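Local coordinates for protein Cif-like 1 wild-type (Burkholderia cenocepacia, PDB 7JQX) that probably hydrolyses epoxides, as a Cif-like member of the alpha/beta hydrolase fold family found as an octamer, at residues V51-G56 against V78-Y83; R65-A70 against A292-Q297; A114-L119 against E139-A144; V120-G125 against L146-P151; A240-K245 against A267-L272. All coordinates share one frame; numbering follows the deposited sequence.

In the fold
Interactions 1, 3 and 4 lie along one mixed beta sheet and show how an alpha/beta hydrolase core is assembled strand by strand. Strand 50-54 pairs with 77-82 in interaction 1 and with 117-122, whose two halves enter interactions 3 and 4; V52 O lies 2.8 Å from V120 N. The turn at D123 in interaction 4, a likely nucleophile elbow, approaches interaction 1, where Y83 OH is 3.3 Å from I124 CB. Interaction 2 sets the start of helix 68-73 and the loop before it against helix 291-303, and meets interaction 1 through M68. Interaction 5 is peripheral, its centre about 15 Å from that of interaction 4, yet V150 CG2 touches L270 CD1 at 3.6 Å.

Interaction 1: V51-G56 against V78-Y83; sequences VVLLHG and VVAVDY
Backbone bonds join V51-G56 to V78-Y83 as adjacent parallel strands. V79 N donates to V51 O at 2.9 Å, V79 O accepts from L53 N at 3.1 Å, and V81 N reaches L53 O only weakly, at 3.3 Å. Past that point the ladder is continued by a water, which donates to both L53 O and V81 O and takes a weak bond from H55 N.

Apolar contacts occupy both faces. L53 CD1 crosses to V78 CG1 at 3.8 Å, under M68 of helix 68-73. On the reverse face L54 CD2 runs alongside V81 CB, V52 CG1 approaches V81 CG2, and V109, I105 and L108 of helix 98-111 cover them.

The aromatic contact lies at the C-terminal end of the pair. The rings of H55 and Y83 form a face-to-face stack with centroids 4.1 Å apart and planes inclined by 29°, H55 CE1 lying over the middle of the tyrosine ring. Both imidazole nitrogens are engaged: ND1 of H55 donates almost straight to G56 O at 2.9 Å, and NE2 of H55 accepts a weak bond from Y83 N at 3.4 Å. The ND1 bond, with the weak one at NE2, would restrain the rotation of the ring. H55 and G56 begin an HGxP sequence, which in epoxide hydrolases of the alpha/beta hydrolase fold typically follows this strand and borders the oxyanion hole.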
# COMPACT_ATOMS: atom_id res chain seq x y z
N VAL A 51 -13.42 -17.48 40.57
CA VAL A 51 -12.34 -18.10 39.81
C VAL A 51 -11.89 -17.10 38.76
O VAL A 51 -12.69 -16.68 37.90
CB VAL A 51 -12.78 -19.41 39.13
CG1 VAL A 51 -11.68 -19.90 38.20
CG2 VAL A 51 -13.12 -20.50 40.15
N VAL A 52 -10.61 -16.72 38.81
CA VAL A 52 -10.01 -15.78 37.87
C VAL A 52 -9.13 -16.54 36.88
O VAL A 52 -8.35 -17.42 37.27
CB VAL A 52 -9.19 -14.69 38.57
CG1 VAL A 52 -8.51 -13.80 37.52
CG2 VAL A 52 -10.07 -13.87 39.47
N LEU A 53 -9.27 -16.20 35.61
CA LEU A 53 -8.61 -16.87 34.50
C LEU A 53 -7.80 -15.83 33.75
O LEU A 53 -8.34 -14.78 33.37
CB LEU A 53 -9.64 -17.52 33.57
CG LEU A 53 -10.71 -18.38 34.25
CD1 LEU A 53 -11.85 -18.65 33.28
CD2 LEU A 53 -10.13 -19.68 34.71
N LEU A 54 -6.51 -16.08 33.57
CA LEU A 54 -5.61 -15.12 32.94
C LEU A 54 -4.98 -15.74 31.70
O LEU A 54 -4.29 -16.76 31.78
CB LEU A 54 -4.53 -14.65 33.93
CG LEU A 54 -5.04 -13.93 35.20
CD1 LEU A 54 -3.89 -13.49 36.08
CD2 LEU A 54 -5.89 -12.71 34.85
N HIS A 55 -5.24 -15.13 30.54
CA HIS A 55 -4.72 -15.60 29.26
C HIS A 55 -3.23 -15.26 29.13
O HIS A 55 -2.62 -14.62 30.00
CB HIS A 55 -5.47 -14.94 28.12
CG HIS A 55 -5.34 -13.45 28.14
ND1 HIS A 55 -4.28 -12.79 27.55
CD2 HIS A 55 -6.12 -12.50 28.70
CE1 HIS A 55 -4.42 -11.49 27.75
NE2 HIS A 55 -5.53 -11.28 28.43
N GLY A 56 -2.64 -15.66 28.01
CA GLY A 56 -1.27 -15.29 27.69
C GLY A 56 -1.19 -14.54 26.37
O GLY A 56 -2.19 -13.92 25.97
N VAL A 78 -17.20 -16.75 37.69
CA VAL A 78 -16.10 -16.77 36.73
C VAL A 78 -15.75 -15.36 36.32
O VAL A 78 -16.61 -14.58 35.94
CB VAL A 78 -16.47 -17.63 35.51
CG1 VAL A 78 -15.30 -17.76 34.56
CG2 VAL A 78 -16.90 -18.99 35.99
N VAL A 79 -14.46 -15.03 36.39
CA VAL A 79 -13.95 -13.72 35.98
C VAL A 79 -12.74 -13.95 35.07
O VAL A 79 -11.66 -14.27 35.54
CB VAL A 79 -13.57 -12.85 37.18
CG1 VAL A 79 -12.99 -11.51 36.73
CG2 VAL A 79 -14.79 -12.61 38.07
N ALA A 80 -12.92 -13.74 33.77
CA ALA A 80 -11.87 -13.90 32.77
C ALA A 80 -11.42 -12.50 32.32
O ALA A 80 -12.19 -11.75 31.71
CB ALA A 80 -12.38 -14.73 31.59
N VAL A 81 -10.17 -12.14 32.63
CA VAL A 81 -9.71 -10.75 32.51
C VAL A 81 -8.83 -10.61 31.28
O VAL A 81 -8.04 -11.51 30.97
CB VAL A 81 -8.93 -10.29 33.77
CG1 VAL A 81 -8.67 -8.78 33.74
CG2 VAL A 81 -9.69 -10.68 35.02
N ASP A 82 -9.02 -9.53 30.53
CA ASP A 82 -7.99 -9.03 29.61
C ASP A 82 -6.99 -8.24 30.45
O ASP A 82 -7.31 -7.14 30.90
CB ASP A 82 -8.60 -8.12 28.54
CG ASP A 82 -9.40 -8.87 27.49
OD1 ASP A 82 -9.18 -10.09 27.33
OD2 ASP A 82 -10.25 -8.23 26.82
N TYR A 83 -5.79 -8.79 30.67
CA TYR A 83 -4.86 -8.06 31.54
C TYR A 83 -4.35 -6.78 30.85
O TYR A 83 -4.62 -6.54 29.68
CB TYR A 83 -3.70 -8.95 32.01
CG TYR A 83 -2.89 -9.67 30.95
CD1 TYR A 83 -2.31 -9.00 29.88
CD2 TYR A 83 -2.64 -11.03 31.07
CE1 TYR A 83 -1.55 -9.66 28.95
CE2 TYR A 83 -1.89 -11.71 30.14
CZ TYR A 83 -1.33 -11.02 29.08
OH TYR A 83 -0.58 -11.69 28.14
O HOH W 1 -8.29 -14.20 30.71

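Interaction 2: R65-A70 against A292-Q297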
# COMPACT_ATOMS: atom_id res chain seq x y z
N ARG A 65 -13.28 -19.56 26.56
CA ARG A 65 -14.70 -19.65 26.22
C ARG A 65 -15.31 -21.03 26.51
O ARG A 65 -16.50 -21.12 26.85
CB ARG A 65 -14.90 -19.27 24.75
CG ARG A 65 -14.18 -20.21 23.77
CD ARG A 65 -13.90 -19.54 22.42
NE ARG A 65 -13.19 -20.43 21.50
CZ ARG A 65 -11.86 -20.55 21.45
NH1 ARG A 65 -11.10 -19.83 22.27
NH2 ARG A 65 -11.28 -21.38 20.58
N HIS A 66 -14.55 -22.12 26.32
CA HIS A 66 -15.09 -23.46 26.55
C HIS A 66 -14.90 -23.95 27.98
O HIS A 66 -15.28 -25.08 28.29
CB HIS A 66 -14.46 -24.48 25.61
CG HIS A 66 -14.70 -24.20 24.15
ND1 HIS A 66 -15.94 -24.29 23.57
CD2 HIS A 66 -13.83 -23.85 23.17
CE1 HIS A 66 -15.84 -23.99 22.28
NE2 HIS A 66 -14.57 -23.72 22.01
N VAL A 67 -14.25 -23.16 28.83
CA VAL A 67 -14.02 -23.58 30.21
C VAL A 67 -14.98 -22.82 31.11
O VAL A 67 -15.46 -23.36 32.12
CB VAL A 67 -12.56 -23.30 30.63
CG1 VAL A 67 -12.39 -23.44 32.15
CG2 VAL A 67 -11.60 -24.22 29.86
N MET A 68 -15.29 -21.58 30.74
CA MET A 68 -16.08 -20.72 31.61
C MET A 68 -17.49 -21.25 31.91
O MET A 68 -17.92 -21.15 33.07
CB MET A 68 -16.14 -19.31 31.02
CG MET A 68 -14.79 -18.57 31.01
SD MET A 68 -14.75 -17.18 29.85
CE MET A 68 -15.81 -16.01 30.68
N PRO A 69 -18.26 -21.78 30.94
CA PRO A 69 -19.61 -22.27 31.29
C PRO A 69 -19.60 -23.40 32.30
O PRO A 69 -20.41 -23.38 33.23
CB PRO A 69 -20.20 -22.71 29.94
CG PRO A 69 -19.44 -21.87 28.94
CD PRO A 69 -18.03 -21.90 29.50
N ALA A 70 -18.72 -24.39 32.13
CA ALA A 70 -18.65 -25.49 33.09
C ALA A 70 -18.30 -25.00 34.49
O ALA A 70 -18.80 -25.52 35.49
CB ALA A 70 -17.64 -26.55 32.63
N ALA A 292 -12.06 -30.01 27.38
CA ALA A 292 -12.70 -31.05 28.18
C ALA A 292 -11.77 -31.59 29.25
O ALA A 292 -12.14 -31.70 30.42
CB ALA A 292 -13.18 -32.20 27.27
N PHE A 293 -10.53 -31.90 28.87
CA PHE A 293 -9.54 -32.35 29.83
C PHE A 293 -9.27 -31.27 30.86
O PHE A 293 -9.16 -31.54 32.07
CB PHE A 293 -8.26 -32.76 29.10
CG PHE A 293 -7.09 -33.06 30.00
CD1 PHE A 293 -6.24 -32.04 30.41
CD2 PHE A 293 -6.83 -34.36 30.39
CE1 PHE A 293 -5.16 -32.32 31.24
CE2 PHE A 293 -5.74 -34.64 31.21
CZ PHE A 293 -4.91 -33.62 31.63
N LEU A 294 -9.17 -30.02 30.40
CA LEU A 294 -8.86 -28.92 31.31
C LEU A 294 -9.94 -28.73 32.36
O LEU A 294 -9.64 -28.59 33.55
CB LEU A 294 -8.64 -27.63 30.51
CG LEU A 294 -8.45 -26.34 31.30
CD1 LEU A 294 -7.37 -26.52 32.33
CD2 LEU A 294 -8.10 -25.19 30.38
N THR A 295 -11.21 -28.70 31.95
CA THR A 295 -12.29 -28.44 32.92
C THR A 295 -12.41 -29.56 33.94
O THR A 295 -12.65 -29.30 35.12
CB THR A 295 -13.64 -28.22 32.24
OG1 THR A 295 -14.03 -29.41 31.56
CG2 THR A 295 -13.59 -27.07 31.27
N ARG A 296 -12.30 -30.82 33.49
CA ARG A 296 -12.35 -31.94 34.44
C ARG A 296 -11.24 -31.83 35.48
O ARG A 296 -11.48 -31.97 36.68
CB ARG A 296 -12.27 -33.27 33.70
CG ARG A 296 -12.19 -34.48 34.60
CD ARG A 296 -12.06 -35.77 33.81
NE ARG A 296 -12.32 -35.59 32.37
CZ ARG A 296 -11.41 -35.75 31.41
NH1 ARG A 296 -10.16 -36.10 31.71
NH2 ARG A 296 -11.74 -35.55 30.13
N GLN A 297 -10.01 -31.57 35.04
CA GLN A 297 -8.91 -31.37 35.98
C GLN A 297 -9.19 -30.20 36.94
O GLN A 297 -8.90 -30.31 38.14
CB GLN A 297 -7.61 -31.12 35.20
CG GLN A 297 -7.06 -32.37 34.48
CD GLN A 297 -6.47 -33.37 35.45
OE1 GLN A 297 -5.97 -33.00 36.51
NE2 GLN A 297 -6.53 -34.65 35.10
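V67 and T295 make the close part of this contact. The methyl CG2 of T295 lies 3.7 Å from V67 CA and also meets the valine side chain, its distance to V67 CG2 being 3.8 Å. The two side chains slide past each other in opposite directions, so the threonine methyl fits against the flank of the valine. From the preceding position in the helix, L294 adds a second apolar touch: its CD2 comes within 3.7 Å of V67 CG2, the two side chains crossing at about a right angle. L298, one turn further on, also packs against V67.

The threonine presents its two branches to different partners. With chi1 at 64° its methyl is turned to V67 while OG1 folds back on its own helix and donates to A292 O at 3.2 Å. That carbonyl also receives R296 N, and both donors arrive from the same face of its plane.

In the alpha/beta hydrolase fold the helix after the third strand and the C-terminal helix pack side by side on one face of the central sheet, and helices 68-73 and 291-303 correspond to that pair. M68 accordingly turns from the neighbouring helix to lie on V78 and A80 of the sheet.

Toward the surface the fit slackens. A70 CB stands 4.3 Å from T295 CG2, H66 brings its carbonyl O to 4.0 Å from the same T295 CG2, and no hydrogen bond joins the two segments. The side chain of H66 leads off to P19 and P291.

Interaction 3: A114-L119 against E139-A144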
# COMPACT_ATOMS: atom_id res chain seq x y z
N ALA A 114 -14.26 -9.27 46.35
CA ALA A 114 -13.63 -10.51 46.77
C ALA A 114 -12.28 -10.26 47.42
O ALA A 114 -11.71 -9.16 47.35
CB ALA A 114 -13.47 -11.46 45.57
N THR A 115 -11.75 -11.30 48.05
CA THR A 115 -10.40 -11.24 48.59
C THR A 115 -9.71 -12.57 48.32
O THR A 115 -8.68 -12.61 47.64
CB THR A 115 -10.45 -10.90 50.09
OG1 THR A 115 -10.63 -9.49 50.25
CG2 THR A 115 -9.16 -11.31 50.78
N ARG A 116 -10.32 -13.67 48.74
CA ARG A 116 -9.79 -14.99 48.48
C ARG A 116 -10.37 -15.49 47.15
O ARG A 116 -11.58 -15.39 46.93
CB ARG A 116 -10.14 -15.93 49.62
CG ARG A 116 -9.72 -15.39 51.00
CD ARG A 116 -8.71 -16.32 51.67
NE ARG A 116 -9.26 -17.65 51.90
CZ ARG A 116 -8.53 -18.76 52.09
NH1 ARG A 116 -7.20 -18.70 52.11
NH2 ARG A 116 -9.14 -19.92 52.29
N ILE A 117 -9.49 -15.99 46.27
CA ILE A 117 -9.87 -16.44 44.93
C ILE A 117 -9.17 -17.74 44.58
O ILE A 117 -8.13 -18.10 45.14
CB ILE A 117 -9.54 -15.39 43.86
CG1 ILE A 117 -8.01 -15.32 43.65
CG2 ILE A 117 -10.21 -14.04 44.18
CD1 ILE A 117 -7.54 -14.20 42.73
N HIS A 118 -9.76 -18.46 43.62
CA HIS A 118 -9.03 -19.45 42.84
C HIS A 118 -8.46 -18.78 41.59
O HIS A 118 -9.06 -17.86 41.04
CB HIS A 118 -9.95 -20.61 42.43
CG HIS A 118 -10.56 -21.34 43.58
ND1 HIS A 118 -10.19 -22.62 43.93
CD2 HIS A 118 -11.51 -20.97 44.48
CE1 HIS A 118 -10.89 -23.01 44.98
NE2 HIS A 118 -11.69 -22.03 45.33
N LEU A 119 -7.28 -19.22 41.16
CA LEU A 119 -6.54 -18.52 40.12
C LEU A 119 -5.99 -19.53 39.10
O LEU A 119 -5.39 -20.54 39.48
CB LEU A 119 -5.40 -17.70 40.72
CG LEU A 119 -4.63 -16.72 39.86
CD1 LEU A 119 -5.57 -15.78 39.13
CD2 LEU A 119 -3.70 -15.92 40.77
N GLU A 139 -4.07 -14.94 49.99
CA GLU A 139 -5.24 -14.57 49.21
C GLU A 139 -5.58 -15.55 48.10
O GLU A 139 -6.69 -15.47 47.55
CB GLU A 139 -5.05 -13.18 48.62
CG GLU A 139 -5.31 -12.12 49.66
CD GLU A 139 -4.97 -10.73 49.22
OE1 GLU A 139 -5.12 -10.44 48.02
OE2 GLU A 139 -4.61 -9.91 50.09
N ILE A 140 -4.69 -16.48 47.77
CA ILE A 140 -4.89 -17.42 46.67
C ILE A 140 -5.19 -18.78 47.28
O ILE A 140 -4.27 -19.46 47.77
CB ILE A 140 -3.68 -17.49 45.74
CG1 ILE A 140 -3.40 -16.14 45.10
CG2 ILE A 140 -3.89 -18.57 44.69
CD1 ILE A 140 -4.52 -15.59 44.27
N VAL A 141 -6.45 -19.20 47.19
CA VAL A 141 -6.87 -20.47 47.76
C VAL A 141 -6.27 -21.63 46.98
O VAL A 141 -5.72 -22.57 47.57
CB VAL A 141 -8.41 -20.57 47.79
CG1 VAL A 141 -8.82 -21.84 48.50
CG2 VAL A 141 -9.02 -19.32 48.45
N LYS A 142 -6.42 -21.63 45.67
CA LYS A 142 -5.79 -22.64 44.83
C LYS A 142 -5.31 -21.99 43.55
O LYS A 142 -5.91 -21.02 43.06
CB LYS A 142 -6.75 -23.79 44.54
CG LYS A 142 -6.83 -24.82 45.67
CD LYS A 142 -8.01 -25.74 45.51
CE LYS A 142 -8.29 -26.50 46.77
NZ LYS A 142 -8.85 -27.82 46.43
N LEU A 143 -4.23 -22.51 43.00
CA LEU A 143 -3.61 -21.93 41.82
C LEU A 143 -3.35 -23.03 40.81
O LEU A 143 -2.76 -24.06 41.15
CB LEU A 143 -2.31 -21.19 42.18
CG LEU A 143 -1.34 -20.86 41.04
CD1 LEU A 143 -1.81 -19.63 40.27
CD2 LEU A 143 0.10 -20.69 41.56
N ALA A 144 -3.80 -22.83 39.57
CA ALA A 144 -3.56 -23.77 38.49
C ALA A 144 -2.66 -23.11 37.46
O ALA A 144 -2.85 -21.95 37.10
CB ALA A 144 -4.87 -24.24 37.86
O HOH W 2 -7.02 -10.82 46.39
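I140 CD1 is wedged between two side chains of the adjacent strand, 3.6 Å from I117 CG1 and 3.6 Å from L119 CD2. With chi1 and chi2 of I140 both near -60°, its outer methyl bends across the strand boundary. L119 also lies beside L143, the two pointing the same way, with L119 CG 4.1 Å from L143 CD1. Y132 and A129 of helix 124-135 close over this face.

That helix is the connection of a beta-alpha-beta unit, strand 117-122, helix 124-135 and strand 140-146, whose two strands meet here in parallel. The pairing is interrupted at V141. Its N donates to I117 O at 2.9 Å, but L119 N then skips ahead to K142 O, at 3.0 Å, so the second strand carries one extra residue. Regular pairing resumes with A144 N and L119 O, 2.8 Å apart.

The extra residue V141 directs its side chain toward the neighbouring strand, where CG2 sits over the centre of the R116 guanidinium, 3.7 Å from R116 CZ. V141 CB covers one side of the H118 ring, and K142 CB approaches H118 ND1 at 3.7 Å. H118 NE2 is buried without a polar partner in the model, although F302 meets the ring edge-to-face. K142 NZ leads away to F301 O. At the outermost end a water donates to both T115 O and E139 OE1, the glutamate oxygen being also salt-bridged to R106.

Interaction 4: V120-G125 against L146-P151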
# COMPACT_ATOMS: atom_id res chain seq x y z
N VAL A 120 -6.26 -19.26 37.83
CA VAL A 120 -5.77 -20.08 36.72
C VAL A 120 -5.06 -19.13 35.73
O VAL A 120 -5.61 -18.11 35.36
CB VAL A 120 -6.90 -20.83 36.00
CG1 VAL A 120 -6.33 -21.79 34.96
CG2 VAL A 120 -7.81 -21.57 37.00
N GLY A 121 -3.85 -19.53 35.33
CA GLY A 121 -3.11 -18.73 34.35
C GLY A 121 -2.45 -19.64 33.33
O GLY A 121 -2.18 -20.81 33.60
N ARG A 122 -2.25 -19.09 32.12
CA ARG A 122 -1.42 -19.76 31.12
C ARG A 122 -0.50 -18.72 30.47
O ARG A 122 -0.84 -17.55 30.37
CB ARG A 122 -2.26 -20.53 30.09
CG ARG A 122 -2.89 -19.72 28.97
CD ARG A 122 -3.36 -20.66 27.83
NE ARG A 122 -2.22 -21.31 27.20
CZ ARG A 122 -1.34 -20.67 26.41
NH1 ARG A 122 -1.50 -19.37 26.15
NH2 ARG A 122 -0.31 -21.34 25.89
N ASP A 123 0.71 -19.17 30.09
CA ASP A 123 1.74 -18.33 29.44
C ASP A 123 2.04 -17.04 30.23
O ASP A 123 2.40 -17.12 31.41
CB ASP A 123 1.33 -18.02 28.00
CG ASP A 123 2.40 -17.26 27.23
OD1 ASP A 123 2.16 -16.08 26.87
OD2 ASP A 123 3.49 -17.82 27.02
N ILE A 124 1.93 -15.86 29.62
CA ILE A 124 2.15 -14.63 30.38
C ILE A 124 1.21 -14.59 31.58
O ILE A 124 1.57 -14.10 32.65
CB ILE A 124 1.95 -13.37 29.51
CG1 ILE A 124 2.95 -13.33 28.35
CG2 ILE A 124 2.10 -12.10 30.36
CD1 ILE A 124 4.37 -13.04 28.80
N GLY A 125 -0.00 -15.14 31.42
CA GLY A 125 -0.96 -15.12 32.52
C GLY A 125 -0.55 -15.99 33.69
O GLY A 125 -0.90 -15.68 34.83
N LEU A 146 -0.74 -23.47 33.74
CA LEU A 146 -0.86 -24.17 32.47
C LEU A 146 0.24 -23.77 31.49
O LEU A 146 0.64 -22.60 31.43
CB LEU A 146 -2.22 -23.90 31.78
CG LEU A 146 -3.58 -23.88 32.49
CD1 LEU A 146 -4.72 -23.83 31.46
CD2 LEU A 146 -3.76 -25.03 33.43
N ASP A 147 0.70 -24.77 30.73
CA ASP A 147 1.37 -24.64 29.43
C ASP A 147 2.80 -24.08 29.38
O ASP A 147 3.60 -24.54 28.55
CB ASP A 147 0.47 -23.81 28.52
CG ASP A 147 -0.88 -24.47 28.29
OD1 ASP A 147 -0.97 -25.72 28.34
OD2 ASP A 147 -1.86 -23.73 28.05
N VAL A 148 3.13 -23.07 30.18
CA VAL A 148 4.41 -22.37 30.05
C VAL A 148 5.11 -22.27 31.41
O VAL A 148 4.44 -22.07 32.43
CB VAL A 148 4.20 -20.97 29.44
CG1 VAL A 148 5.51 -20.21 29.33
CG2 VAL A 148 3.55 -21.06 28.06
N PRO A 149 6.43 -22.42 31.48
CA PRO A 149 7.14 -22.19 32.75
C PRO A 149 7.30 -20.70 33.05
O PRO A 149 7.23 -19.85 32.16
CB PRO A 149 8.51 -22.83 32.49
CG PRO A 149 8.70 -22.65 31.00
CD PRO A 149 7.34 -22.92 30.43
N VAL A 150 7.52 -20.39 34.33
CA VAL A 150 7.65 -18.98 34.70
C VAL A 150 9.13 -18.58 34.76
O VAL A 150 9.99 -19.44 35.02
CB VAL A 150 6.97 -18.63 36.04
CG1 VAL A 150 5.45 -18.89 35.99
CG2 VAL A 150 7.65 -19.36 37.20
N PRO A 151 9.45 -17.30 34.55
CA PRO A 151 10.83 -16.85 34.71
C PRO A 151 11.37 -17.18 36.09
O PRO A 151 10.64 -17.24 37.08
CB PRO A 151 10.72 -15.34 34.51
CG PRO A 151 9.56 -15.21 33.55
CD PRO A 151 8.57 -16.24 34.02
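R122 and D147 meet through a single strong link, NE of the arginine donating to OD2 of the aspartate at 2.6 Å in a salt bridge. The carboxylate oxygen comes to the guanidinium edge and lies close to its plane, yet the two flat groups are twisted 46° apart, so this is not a two-pronged, coplanar pair. OD2 uses its anti lone pair, the one facing away from its partner oxygen. A bend at chi3 of R122 (-65°) turns NE to the aspartate, and the far nitrogens find other partners: NH2 bonds H284 O and NH1 has a weak bond to Q59. A weak bond from L286 N adds a second grip on D147 OD2.

D123 and V148 are arranged differently: they lie side by side and point the same way, with D123 OD2 only 3.4 Å from V148 CG2. The other carboxylate oxygen of D123 accepts from W57 N. An apolar methyl thus flanks one oxygen while a backbone N-H holds the other.

Strand pairing persists for one step between R122 and L146. L146 N donates to G121 O at 3.0 Å, R122 CB and L146 CB stand abreast at 3.8 Å, and V120 CG1 approaches L146 CG on the flank.

D123 itself has positive phi (52°), in a tight turn between strand 117-122 and helix 124-135, with G121 and G125 on either side in sequence. This geometry and the GxDxG pattern probably form a nucleophile elbow, as in epoxide hydrolases, where an aspartate holds the nucleophile position.

Interaction 5: A240-K245 against A267-L272; sequences AFMKHK and ARELAL
M242 is the first residue of A240-K245 to meet A267-L272. Its CG lies 3.8 Å from L270 CD2, and the sulfur follows closely, SD being 3.9 Å from the same L270 CD2. A bend at chi3 (77°) then carries the methyl CE across to the glutamate, 3.8 Å from E269 OE2, an oxygen that accepts from R154 N. Y130 of helix 124-135 touches both M242 and L270, so the two side chains share a neighbour from the sheet-covering helices.

M242 and K243 are the central pair of a type I turn from F241 to H244, at the C-terminal side of helix 231-241. In alpha/beta hydrolases with a helical cap, the cap is inserted after the sixth strand of the sheet, and this turn probably belongs to the return from the cap toward strand 250-255. The opposing residues belong to the C-terminal part of helix 262-268 and the chain after it; this helix lies between that strand and strand 274-279.

At H244 the link is indirect: a water donates both to H244 O, at 2.9 Å, and to L270 O.

K245 then lies lengthwise along A267-L272. Its CA-H makes a bent contact with L270 O, with K245 CA and that oxygen 3.4 Å apart. Further out, K245 CD rests on L272 CD2 at 3.7 Å, while K245 CE passes 3.6 Å from R268 O. The ammonium end bends over the backbone, NZ of K245 lying 3.5 Å from E269 O. Immediately beyond, L246 makes backbone hydrogen bonds with L270 and L272.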
# COMPACT_ATOMS: atom_id res chain seq x y z
N ALA A 240 13.75 -13.83 43.42
CA ALA A 240 13.52 -13.42 44.80
C ALA A 240 12.25 -14.03 45.35
O ALA A 240 12.25 -14.56 46.47
CB ALA A 240 13.46 -11.89 44.88
N PHE A 241 11.17 -14.05 44.55
CA PHE A 241 9.92 -14.65 45.00
C PHE A 241 10.12 -16.11 45.36
O PHE A 241 9.51 -16.61 46.32
CB PHE A 241 8.85 -14.56 43.90
CG PHE A 241 8.24 -13.21 43.76
CD1 PHE A 241 8.20 -12.34 44.82
CD2 PHE A 241 7.65 -12.84 42.56
CE1 PHE A 241 7.59 -11.10 44.70
CE2 PHE A 241 7.05 -11.60 42.42
CZ PHE A 241 7.03 -10.73 43.49
N MET A 242 10.97 -16.81 44.61
CA MET A 242 11.14 -18.25 44.73
C MET A 242 11.86 -18.67 46.00
O MET A 242 11.94 -19.87 46.28
CB MET A 242 11.89 -18.78 43.50
CG MET A 242 10.98 -19.05 42.31
SD MET A 242 11.91 -19.33 40.79
CE MET A 242 12.47 -21.00 41.05
N LYS A 243 12.39 -17.72 46.78
CA LYS A 243 13.03 -18.09 48.04
C LYS A 243 12.01 -18.48 49.11
O LYS A 243 12.39 -19.09 50.12
CB LYS A 243 13.91 -16.94 48.52
CG LYS A 243 15.17 -16.71 47.65
CD LYS A 243 15.89 -15.39 47.98
CE LYS A 243 17.02 -15.55 49.04
NZ LYS A 243 16.57 -15.43 50.46
N HIS A 244 10.72 -18.21 48.88
CA HIS A 244 9.63 -18.63 49.76
C HIS A 244 8.67 -19.46 48.93
O HIS A 244 7.93 -18.92 48.09
CB HIS A 244 8.93 -17.41 50.36
CG HIS A 244 9.81 -16.59 51.24
ND1 HIS A 244 10.27 -17.04 52.46
CD2 HIS A 244 10.38 -15.37 51.05
CE1 HIS A 244 11.05 -16.12 53.00
NE2 HIS A 244 11.14 -15.10 52.16
N LYS A 245 8.66 -20.77 49.16
CA LYS A 245 7.78 -21.65 48.39
C LYS A 245 6.32 -21.37 48.73
O LYS A 245 5.98 -20.98 49.85
CB LYS A 245 8.11 -23.11 48.67
CG LYS A 245 9.05 -23.69 47.65
CD LYS A 245 9.51 -25.08 48.01
CE LYS A 245 10.36 -25.62 46.88
NZ LYS A 245 11.49 -24.66 46.69
N ALA A 267 6.69 -26.34 38.40
CA ALA A 267 5.87 -25.92 39.52
C ALA A 267 6.45 -26.38 40.85
O ALA A 267 6.29 -25.70 41.87
CB ALA A 267 4.43 -26.44 39.34
N ARG A 268 7.18 -27.50 40.86
CA ARG A 268 7.72 -28.00 42.12
C ARG A 268 8.86 -27.15 42.65
O ARG A 268 9.14 -27.19 43.85
CB ARG A 268 8.20 -29.44 41.95
CG ARG A 268 7.03 -30.41 41.82
CD ARG A 268 7.50 -31.84 41.92
NE ARG A 268 6.38 -32.76 41.98
CZ ARG A 268 6.16 -33.73 41.10
NH1 ARG A 268 7.01 -33.91 40.09
NH2 ARG A 268 5.11 -34.53 41.24
N GLU A 269 9.48 -26.33 41.81
CA GLU A 269 10.45 -25.36 42.30
C GLU A 269 9.76 -24.16 42.94
O GLU A 269 10.42 -23.37 43.62
CB GLU A 269 11.37 -24.87 41.18
CG GLU A 269 11.71 -25.89 40.11
CD GLU A 269 12.48 -25.26 38.94
OE1 GLU A 269 12.43 -25.80 37.80
OE2 GLU A 269 13.13 -24.21 39.17
N LEU A 270 8.45 -24.04 42.75
CA LEU A 270 7.70 -22.87 43.16
C LEU A 270 6.87 -23.09 44.42
O LEU A 270 6.68 -22.14 45.19
CB LEU A 270 6.74 -22.46 42.03
CG LEU A 270 7.26 -22.13 40.65
CD1 LEU A 270 6.30 -21.15 40.05
CD2 LEU A 270 8.63 -21.49 40.69
N ALA A 271 6.41 -24.31 44.64
CA ALA A 271 5.38 -24.56 45.64
C ALA A 271 5.65 -25.88 46.35
O ALA A 271 6.27 -26.79 45.80
CB ALA A 271 3.99 -24.57 44.99
N LEU A 272 5.10 -26.00 47.56
CA LEU A 272 5.26 -27.19 48.38
C LEU A 272 4.22 -28.26 48.07
O LEU A 272 4.53 -29.46 48.15
CB LEU A 272 5.12 -26.83 49.87
CG LEU A 272 5.92 -25.76 50.60
CD1 LEU A 272 5.24 -25.43 51.94
CD2 LEU A 272 7.35 -26.20 50.83
O HOH W 3 7.70 -19.88 45.39